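Local coordinates for protein pyridoxine 4-oxidase (Mesorhizobium loti, PDB 4HA6) that oxidises pyridoxine at its 4-position, probably to pyridoxal with molecular oxygen as acceptor, using FAD as a member of the GMC oxidoreductase family, at residues A[165-169]-A[178-182]; A[159-164]-A[407-413]; A[227-231]-A[241-247]; A[281-285]-A[457-461]. One frame throughout, in Å; residues are numbered along the deposited sequence.

Contact 1: A[165-169]-A[178-182]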
# COMPACT_ATOMS: atom_id res chain seq x y z
N GLY A 165 9.26 0.63 -27.58
CA GLY A 165 8.83 -0.75 -27.69
C GLY A 165 7.77 -1.19 -26.69
O GLY A 165 7.20 -2.26 -26.85
N LEU A 166 7.51 -0.37 -25.67
CA LEU A 166 6.49 -0.74 -24.68
C LEU A 166 5.09 -0.75 -25.29
O LEU A 166 4.68 0.22 -25.92
CB LEU A 166 6.52 0.21 -23.48
CG LEU A 166 7.72 0.10 -22.54
CD1 LEU A 166 7.79 1.33 -21.64
CD2 LEU A 166 7.63 -1.17 -21.70
N PRO A 167 4.33 -1.84 -25.09
CA PRO A 167 2.97 -1.90 -25.64
C PRO A 167 1.99 -0.96 -24.94
O PRO A 167 2.15 -0.61 -23.75
CB PRO A 167 2.57 -3.37 -25.42
CG PRO A 167 3.43 -3.83 -24.27
CD PRO A 167 4.73 -3.09 -24.42
N ARG A 168 0.98 -0.53 -25.68
CA ARG A 168 -0.02 0.36 -25.12
C ARG A 168 -1.10 -0.45 -24.42
O ARG A 168 -1.75 -1.31 -25.02
CB ARG A 168 -0.64 1.24 -26.21
CG ARG A 168 -0.25 2.70 -26.12
CD ARG A 168 -1.32 3.62 -26.72
NE ARG A 168 -0.91 5.03 -26.66
CZ ARG A 168 0.02 5.56 -27.44
NH1 ARG A 168 0.65 4.81 -28.34
NH2 ARG A 168 0.34 6.84 -27.32
N LEU A 169 -1.29 -0.18 -23.13
CA LEU A 169 -2.25 -0.92 -22.33
C LEU A 169 -3.45 -0.03 -22.02
O LEU A 169 -3.36 1.20 -22.13
CB LEU A 169 -1.61 -1.35 -21.01
CG LEU A 169 -0.31 -2.18 -21.03
CD1 LEU A 169 0.22 -2.37 -19.60
CD2 LEU A 169 -0.55 -3.53 -21.67
N ILE A 178 3.22 -4.83 -17.89
CA ILE A 178 4.31 -4.14 -18.59
C ILE A 178 3.75 -3.44 -19.81
O ILE A 178 3.07 -4.06 -20.63
CB ILE A 178 5.41 -5.12 -19.05
CG1 ILE A 178 6.31 -5.51 -17.87
CG2 ILE A 178 6.26 -4.50 -20.14
CD1 ILE A 178 7.39 -6.49 -18.25
N GLY A 179 4.03 -2.14 -19.94
CA GLY A 179 3.54 -1.38 -21.08
C GLY A 179 3.43 0.09 -20.70
O GLY A 179 4.02 0.51 -19.70
N VAL A 180 2.70 0.87 -21.50
CA VAL A 180 2.47 2.29 -21.20
C VAL A 180 0.97 2.56 -21.14
O VAL A 180 0.21 2.00 -21.93
CB VAL A 180 3.18 3.24 -22.20
CG1 VAL A 180 4.69 3.16 -22.05
CG2 VAL A 180 2.76 2.93 -23.63
N THR A 181 0.55 3.40 -20.19
CA THR A 181 -0.88 3.66 -19.95
C THR A 181 -1.01 4.69 -18.85
O THR A 181 -0.17 4.75 -17.95
CB THR A 181 -1.65 2.36 -19.55
OG1 THR A 181 -3.04 2.64 -19.32
CG2 THR A 181 -1.07 1.76 -18.29
N PRO A 182 -2.06 5.53 -18.91
CA PRO A 182 -2.38 6.31 -17.71
C PRO A 182 -2.76 5.36 -16.59
O PRO A 182 -3.38 4.32 -16.86
CB PRO A 182 -3.63 7.11 -18.13
CG PRO A 182 -3.62 7.11 -19.63
CD PRO A 182 -2.97 5.81 -20.04
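Two backbone hydrogen bonds clip R168 to V180 as a single isolated beta bridge within the loop that follows helix 152-163. V180 N gives its hydrogen to P167 O at 2.7 Å, nearly in line with the carbonyl bond, and V180 O takes the hydrogen of L169 N at 2.9 Å with an almost straight N-H...O angle of 177°. Both polar backbone atoms of V180, a buried residue, are therefore paid for by this one strap. R168 CA also leans on V180 O in a longer CA-H...O contact of 3.6 Å.

The approach is close because G179 carries no side chain: P167 O sits 3.1 Å from G179 CA, while L169 CD1 reaches past it to I178 O at 3.5 Å. On the buried flank, L166 divides its methyls, CD1 meeting V180 CG1 at 3.6 Å and CD2 meeting I178 CG2 at 3.9 Å, with the side chains crossing at about right angles.

T181 presses CB against L169 O. Its OG1, swung anti to the backbone N (chi1 180°), donates to P182 O and also bonds to G171 N. R168 turns its guanidinium back to E159 on helix 152-163, though that pair is modelled too short for its geometry to be trusted.

Chemically, this is a polar backbone strap sealed by aliphatic groups: V180 N and O are matched within the loop, the G179 backbone and T181 O find partners beyond it in Y319 and S316 OG, and leucine, isoleucine and valine methyls close over one side.

Contact 2: A[159-164]-A[407-413]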
# COMPACT_ATOMS: atom_id res chain seq x y z
N GLU A 159 4.02 8.35 -25.06
CA GLU A 159 4.57 8.23 -26.41
C GLU A 159 6.05 7.86 -26.42
O GLU A 159 6.50 7.07 -27.25
CB GLU A 159 4.38 9.55 -27.17
CG GLU A 159 2.95 9.78 -27.64
CD GLU A 159 2.50 8.72 -28.63
OE1 GLU A 159 3.36 8.21 -29.39
OE2 GLU A 159 1.30 8.40 -28.63
N ALA A 160 6.82 8.44 -25.50
CA ALA A 160 8.24 8.14 -25.41
C ALA A 160 8.44 6.66 -25.09
O ALA A 160 9.21 5.97 -25.76
CB ALA A 160 8.90 9.01 -24.35
N GLY A 161 7.73 6.18 -24.08
CA GLY A 161 7.76 4.76 -23.75
C GLY A 161 7.31 3.86 -24.90
O GLY A 161 7.92 2.82 -25.15
N ALA A 162 6.23 4.25 -25.57
CA ALA A 162 5.69 3.48 -26.68
C ALA A 162 6.68 3.39 -27.85
O ALA A 162 6.77 2.35 -28.51
CB ALA A 162 4.36 4.07 -27.15
N SER A 163 7.41 4.47 -28.10
CA SER A 163 8.39 4.48 -29.17
C SER A 163 9.53 3.51 -28.87
O SER A 163 10.17 2.98 -29.79
CB SER A 163 8.94 5.88 -29.41
OG SER A 163 9.76 6.30 -28.33
N LEU A 164 9.77 3.27 -27.58
CA LEU A 164 10.88 2.40 -27.18
C LEU A 164 10.52 0.92 -27.31
O LEU A 164 11.39 0.06 -27.18
CB LEU A 164 11.34 2.74 -25.76
CG LEU A 164 12.17 4.02 -25.71
CD1 LEU A 164 12.30 4.60 -24.29
CD2 LEU A 164 13.56 3.73 -26.29
N THR A 407 16.72 7.24 -20.29
CA THR A 407 16.48 6.90 -21.69
C THR A 407 15.12 7.45 -22.13
O THR A 407 15.02 8.16 -23.14
CB THR A 407 16.56 5.37 -21.95
OG1 THR A 407 17.87 4.90 -21.63
CG2 THR A 407 16.27 5.03 -23.41
N ILE A 408 14.08 7.16 -21.36
CA ILE A 408 12.75 7.69 -21.65
C ILE A 408 12.76 9.21 -21.59
O ILE A 408 12.27 9.87 -22.51
CB ILE A 408 11.67 7.14 -20.71
CG1 ILE A 408 11.50 5.63 -20.91
CG2 ILE A 408 10.35 7.87 -20.97
CD1 ILE A 408 10.69 4.95 -19.82
N GLY A 409 13.32 9.77 -20.51
CA GLY A 409 13.37 11.21 -20.33
C GLY A 409 13.96 12.02 -21.49
O GLY A 409 13.54 13.16 -21.73
N HIS A 410 14.91 11.44 -22.20
CA HIS A 410 15.61 12.16 -23.26
C HIS A 410 15.09 11.85 -24.66
O HIS A 410 15.70 12.25 -25.65
CB HIS A 410 17.12 11.89 -23.20
CG HIS A 410 17.78 12.51 -22.01
ND1 HIS A 410 17.62 12.01 -20.73
CD2 HIS A 410 18.59 13.59 -21.89
CE1 HIS A 410 18.32 12.75 -19.88
NE2 HIS A 410 18.92 13.71 -20.57
N ARG A 411 13.97 11.13 -24.73
CA ARG A 411 13.38 10.83 -26.03
C ARG A 411 12.86 12.09 -26.72
O ARG A 411 12.37 13.01 -26.05
CB ARG A 411 12.22 9.84 -25.89
CG ARG A 411 12.64 8.44 -25.45
CD ARG A 411 13.45 7.73 -26.56
NE ARG A 411 12.65 7.54 -27.76
CZ ARG A 411 13.04 6.82 -28.82
NH1 ARG A 411 14.23 6.22 -28.83
NH2 ARG A 411 12.24 6.71 -29.88
N ASP A 412 12.98 12.12 -28.04
CA ASP A 412 12.38 13.17 -28.87
C ASP A 412 10.91 13.43 -28.57
O ASP A 412 10.42 14.55 -28.74
CB ASP A 412 12.51 12.79 -30.35
CG ASP A 412 13.88 13.06 -30.91
OD1 ASP A 412 14.70 13.71 -30.21
OD2 ASP A 412 14.12 12.64 -32.06
N GLU A 413 10.19 12.39 -28.15
CA GLU A 413 8.76 12.53 -27.82
C GLU A 413 8.52 13.47 -26.65
O GLU A 413 7.38 13.92 -26.44
CB GLU A 413 8.15 11.15 -27.52
CG GLU A 413 8.03 10.24 -28.75
CD GLU A 413 9.37 9.67 -29.20
OE1 GLU A 413 9.41 9.09 -30.30
OE2 GLU A 413 10.38 9.80 -28.47
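A160 and E413 bring two helix-end regions together, their CA atoms 5.0 Å apart. Residues 159-163 lie on helix 152-163, toward its C-terminal end. The partner finishes helix 392-409, leaves helical geometry at H410 and turns through R411 into a 3-10 segment at D412 and E413. No clear backbone hydrogen bond joins the two, so side chains do the work.

A160 CB touches both R411 CB, 3.8 Å away, and I408 CG2, while E413 CB rests against A160 N. Farther along, L164 sends CD1 to I408 CG1 at 3.6 Å and lays CD2 over one face of the R411 guanidinium, 3.6 Å from NH1. R411 gets there by folding: bends at chi2 (-68°) and chi3 (-62°) curl the chain across L164.

The folded arginine also reaches E413 on its own segment. R411 NE makes a salt bridge of 3.3 Å to E413 OE2, met on the syn side but 33° out of the carboxylate plane. S163 was modelled in two conformers; in the one described here, OG donates to A160 O at 2.6 Å and lies near the guanidinium, a placement best treated as provisional.

The charged pair lies within the turn after helix 392-409, beside the leucine, isoleucine and alanine contacts. Because the R411-E413 bridge is internal to 407-413, the direct join between the segments is mainly apolar.

Contact 3: A[227-231]-A[241-247]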
# COMPACT_ATOMS: atom_id res chain seq x y z
N GLN A 227 -7.51 -18.82 22.91
CA GLN A 227 -8.41 -17.84 22.32
C GLN A 227 -8.19 -16.45 22.85
O GLN A 227 -7.77 -16.27 24.01
CB GLN A 227 -9.86 -18.24 22.60
CG GLN A 227 -10.32 -19.49 21.87
CD GLN A 227 -11.80 -19.70 22.01
OE1 GLN A 227 -12.32 -19.73 23.12
NE2 GLN A 227 -12.50 -19.81 20.89
N VAL A 228 -8.47 -15.45 22.01
CA VAL A 228 -8.62 -14.08 22.47
C VAL A 228 -10.00 -13.96 23.12
O VAL A 228 -11.02 -14.28 22.48
CB VAL A 228 -8.57 -13.06 21.32
CG1 VAL A 228 -8.87 -11.67 21.86
CG2 VAL A 228 -7.20 -13.07 20.61
N ARG A 229 -10.04 -13.52 24.37
CA ARG A 229 -11.29 -13.46 25.11
C ARG A 229 -11.90 -12.07 25.06
O ARG A 229 -13.12 -11.90 24.92
CB ARG A 229 -11.08 -13.92 26.55
CG ARG A 229 -12.28 -13.75 27.47
CD ARG A 229 -11.93 -14.19 28.89
NE ARG A 229 -13.03 -14.01 29.85
CZ ARG A 229 -13.05 -13.07 30.79
NH1 ARG A 229 -12.05 -12.20 30.88
NH2 ARG A 229 -14.07 -12.98 31.63
N SER A 230 -11.04 -11.06 25.16
CA SER A 230 -11.51 -9.68 25.12
C SER A 230 -10.45 -8.74 24.56
O SER A 230 -9.30 -9.14 24.35
CB SER A 230 -11.91 -9.22 26.52
OG SER A 230 -10.78 -9.14 27.37
N LEU A 231 -10.85 -7.50 24.32
CA LEU A 231 -9.96 -6.44 23.85
C LEU A 231 -10.03 -5.27 24.82
O LEU A 231 -11.11 -4.89 25.26
CB LEU A 231 -10.41 -5.91 22.48
CG LEU A 231 -10.61 -6.86 21.31
CD1 LEU A 231 -11.99 -7.51 21.41
CD2 LEU A 231 -10.47 -6.09 20.02
N GLU A 241 -13.24 -2.69 28.55
CA GLU A 241 -13.02 -4.04 28.04
C GLU A 241 -14.16 -4.47 27.12
O GLU A 241 -15.33 -4.34 27.45
CB GLU A 241 -12.88 -5.02 29.20
CG GLU A 241 -12.59 -6.46 28.78
CD GLU A 241 -12.22 -7.35 29.95
OE1 GLU A 241 -12.83 -7.21 31.04
OE2 GLU A 241 -11.30 -8.19 29.79
N VAL A 242 -13.79 -4.99 25.95
CA VAL A 242 -14.77 -5.36 24.94
C VAL A 242 -14.66 -6.85 24.64
O VAL A 242 -13.56 -7.37 24.41
CB VAL A 242 -14.60 -4.50 23.67
CG1 VAL A 242 -15.31 -5.13 22.47
CG2 VAL A 242 -15.12 -3.09 23.93
N PHE A 243 -15.79 -7.54 24.66
CA PHE A 243 -15.79 -8.98 24.45
C PHE A 243 -16.24 -9.35 23.04
O PHE A 243 -17.00 -8.60 22.41
CB PHE A 243 -16.68 -9.65 25.49
CG PHE A 243 -16.18 -9.49 26.88
CD1 PHE A 243 -15.35 -10.45 27.45
CD2 PHE A 243 -16.52 -8.37 27.63
CE1 PHE A 243 -14.87 -10.29 28.75
CE2 PHE A 243 -16.04 -8.21 28.92
CZ PHE A 243 -15.22 -9.17 29.48
N ALA A 244 -15.75 -10.49 22.56
CA ALA A 244 -16.02 -10.94 21.19
C ALA A 244 -15.76 -12.43 21.01
O ALA A 244 -14.90 -13.01 21.67
CB ALA A 244 -15.17 -10.15 20.19
N ASP A 245 -16.50 -13.03 20.08
CA ASP A 245 -16.30 -14.43 19.70
C ASP A 245 -15.16 -14.57 18.68
O ASP A 245 -14.40 -15.55 18.71
CB ASP A 245 -17.59 -15.00 19.11
CG ASP A 245 -18.67 -15.24 20.16
OD1 ASP A 245 -18.42 -14.99 21.36
OD2 ASP A 245 -19.77 -15.70 19.78
N GLN A 246 -15.08 -13.63 17.74
CA GLN A 246 -14.02 -13.65 16.72
C GLN A 246 -13.39 -12.26 16.62
O GLN A 246 -14.10 -11.26 16.73
CB GLN A 246 -14.59 -14.04 15.35
CG GLN A 246 -15.37 -15.35 15.35
CD GLN A 246 -14.47 -16.55 15.53
OE1 GLN A 246 -13.35 -16.58 15.02
NE2 GLN A 246 -14.95 -17.55 16.26
N ILE A 247 -12.07 -12.20 16.43
CA ILE A 247 -11.36 -10.92 16.35
C ILE A 247 -10.55 -10.88 15.06
O ILE A 247 -9.76 -11.79 14.77
CB ILE A 247 -10.41 -10.69 17.56
CG1 ILE A 247 -11.19 -10.62 18.89
CG2 ILE A 247 -9.59 -9.40 17.36
CD1 ILE A 247 -11.57 -11.99 19.49
O HOH W 1 -13.69 -15.30 22.58
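L231 and V242 form a hydrogen-bonded antiparallel pair: L231 N donates to V242 O at 2.7 Å and V242 N to L231 O at 2.8 Å. Next to them, S230 and F243 face each other as a non-hydrogen-bonded pair, with S230 CB over the face of the phenyl ring, 4.1 Å from its centroid, in a CH-pi contact. S230 OG donates to E241 OE2 at 2.7 Å, meeting that oxygen on its anti side, somewhat out of the carboxylate plane. The extended R229 runs beside F243, whose edge points at the middle of the guanidinium face with CE1 3.9 Å from CZ; the planes stand 82° apart.

Toward A244 the two backbones draw apart, and a water bridges them, donating to V228 O at 2.9 Å and to A244 O. Beneath, V228 CG1 packs on I247 CD1 at 3.6 Å, and L231 CD1 slides past I247 CG1.

A classic beta bulge sets R229 and S230 both opposite K222 on strand 217-224. That strand and the hairpin of strands 227-235 and 238-243 form a three-stranded antiparallel sheet. L231 packs on V218, an FAD-binding residue, and on V5 and V7 of strand 4-7, while I247, in strand 246-249 of the parallel sheet, touches L473 of neighbouring strand 473-475.

Contact 4: A[281-285]-A[457-461]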
# COMPACT_ATOMS: atom_id res chain seq x y z
N ASP A 281 5.46 -16.93 21.93
CA ASP A 281 6.69 -16.55 21.23
C ASP A 281 6.54 -16.79 19.72
O ASP A 281 6.60 -17.93 19.26
CB ASP A 281 7.89 -17.29 21.82
CG ASP A 281 9.20 -16.93 21.12
OD1 ASP A 281 9.26 -15.87 20.47
OD2 ASP A 281 10.17 -17.70 21.23
N MET A 282 6.32 -15.73 18.96
CA MET A 282 6.22 -15.87 17.51
C MET A 282 7.31 -15.00 16.89
O MET A 282 7.17 -13.77 16.80
CB MET A 282 4.83 -15.45 17.01
CG MET A 282 3.66 -16.22 17.65
SD MET A 282 2.08 -15.97 16.80
CE MET A 282 2.42 -16.79 15.23
N PRO A 283 8.43 -15.63 16.52
CA PRO A 283 9.62 -14.90 16.08
C PRO A 283 9.39 -14.05 14.83
O PRO A 283 10.12 -13.09 14.64
CB PRO A 283 10.63 -16.01 15.79
CG PRO A 283 10.24 -17.10 16.79
CD PRO A 283 8.73 -17.04 16.84
N ASP A 284 8.41 -14.38 14.00
CA ASP A 284 8.27 -13.68 12.72
C ASP A 284 7.32 -12.48 12.73
O ASP A 284 7.15 -11.82 11.70
CB ASP A 284 7.88 -14.67 11.61
CG ASP A 284 9.09 -15.36 11.00
OD1 ASP A 284 10.18 -15.33 11.62
OD2 ASP A 284 8.95 -15.92 9.89
N ILE A 285 6.72 -12.19 13.89
CA ILE A 285 5.87 -11.01 14.00
C ILE A 285 6.71 -9.75 13.92
O ILE A 285 7.65 -9.56 14.70
CB ILE A 285 5.02 -11.00 15.30
CG1 ILE A 285 3.86 -11.99 15.17
CG2 ILE A 285 4.46 -9.59 15.57
CD1 ILE A 285 3.06 -12.21 16.44
N PRO A 457 5.94 -23.62 9.63
CA PRO A 457 5.49 -23.57 11.04
C PRO A 457 5.63 -22.21 11.69
O PRO A 457 4.79 -21.90 12.55
CB PRO A 457 6.42 -24.57 11.74
CG PRO A 457 6.80 -25.55 10.67
CD PRO A 457 6.92 -24.71 9.41
N ASP A 458 6.62 -21.41 11.31
CA ASP A 458 6.80 -20.11 11.95
C ASP A 458 6.21 -18.89 11.22
O ASP A 458 6.46 -17.75 11.60
CB ASP A 458 8.28 -19.88 12.30
CG ASP A 458 8.67 -20.55 13.61
OD1 ASP A 458 7.88 -20.50 14.57
OD2 ASP A 458 9.76 -21.14 13.66
N ALA A 459 5.40 -19.14 10.18
CA ALA A 459 4.60 -18.08 9.56
C ALA A 459 3.67 -17.49 10.62
O ALA A 459 3.30 -18.19 11.57
CB ALA A 459 3.79 -18.63 8.41
N VAL A 460 3.28 -16.23 10.46
CA VAL A 460 2.37 -15.63 11.45
C VAL A 460 0.93 -16.06 11.29
O VAL A 460 0.26 -16.40 12.29
CB VAL A 460 2.51 -14.11 11.53
CG1 VAL A 460 1.53 -13.52 12.58
CG2 VAL A 460 3.94 -13.76 11.88
N VAL A 461 0.44 -16.08 10.04
CA VAL A 461 -0.88 -16.63 9.76
C VAL A 461 -0.82 -17.76 8.74
O VAL A 461 0.16 -17.88 7.98
CB VAL A 461 -1.89 -15.56 9.32
CG1 VAL A 461 -2.04 -14.53 10.41
CG2 VAL A 461 -1.46 -14.89 8.01
O HOH W 2 6.53 -16.62 14.06
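D458 and V460 pack against a type I beta turn running from M282 to I285, joining two loops far apart in sequence. Taking the 457-461 segment in order, D458 comes first. Its carbonyl O lies 3.4 Å from D284 CB, and a water ties it to the turn, donating to D458 O at 2.7 Å and accepting from D284 N at 2.9 Å. The D284 carboxylate looks elsewhere for its charge partner: OD2 forms a salt bridge with R452.

A459 faces its CB away from the turn, and its carbonyl O lies 4.0 Å from M282 CE, a loose contact. V460 then provides most of the apolar contact. With CG1 anti to the backbone N (chi1 180°), both methyls reach the turn: CG2 sits 3.7 Å from D284 C, and the valine crosses I285 at about a right angle. Behind them, I285 also leans on P257, L260 and M261 of helix 252-262, while L467 packs against both M282 and V460.

M282 completes the contact at the backbone of V460. Its chain bends at chi3 (67°) to lay the terminal methyl there, M282 CE resting 3.7 Å from V460 O.

The four contacts fall into two pairs on opposite sides of the chain's centre. Contacts 1 and 2 have centres 12 Å apart and share the C-terminal end of helix 152-163, whose residues both loop 165-182 and the turn after helix 392-409 pack against. Contacts 3 and 4, with centres 21 Å apart, do not touch; contacts 2 and 3 stand about 56 Å apart between centres. In sequence, contact 2 opens first and encloses contacts 1 and 3, whereas contact 4 crosses it. Contacts 2 and 4 each join the N- and C-terminal GMC family regions. The L231 side chain of contact 3 is about 8 Å from FAD, and the T181 side chain of contact 1 about 11 Å from bound pyridoxamine.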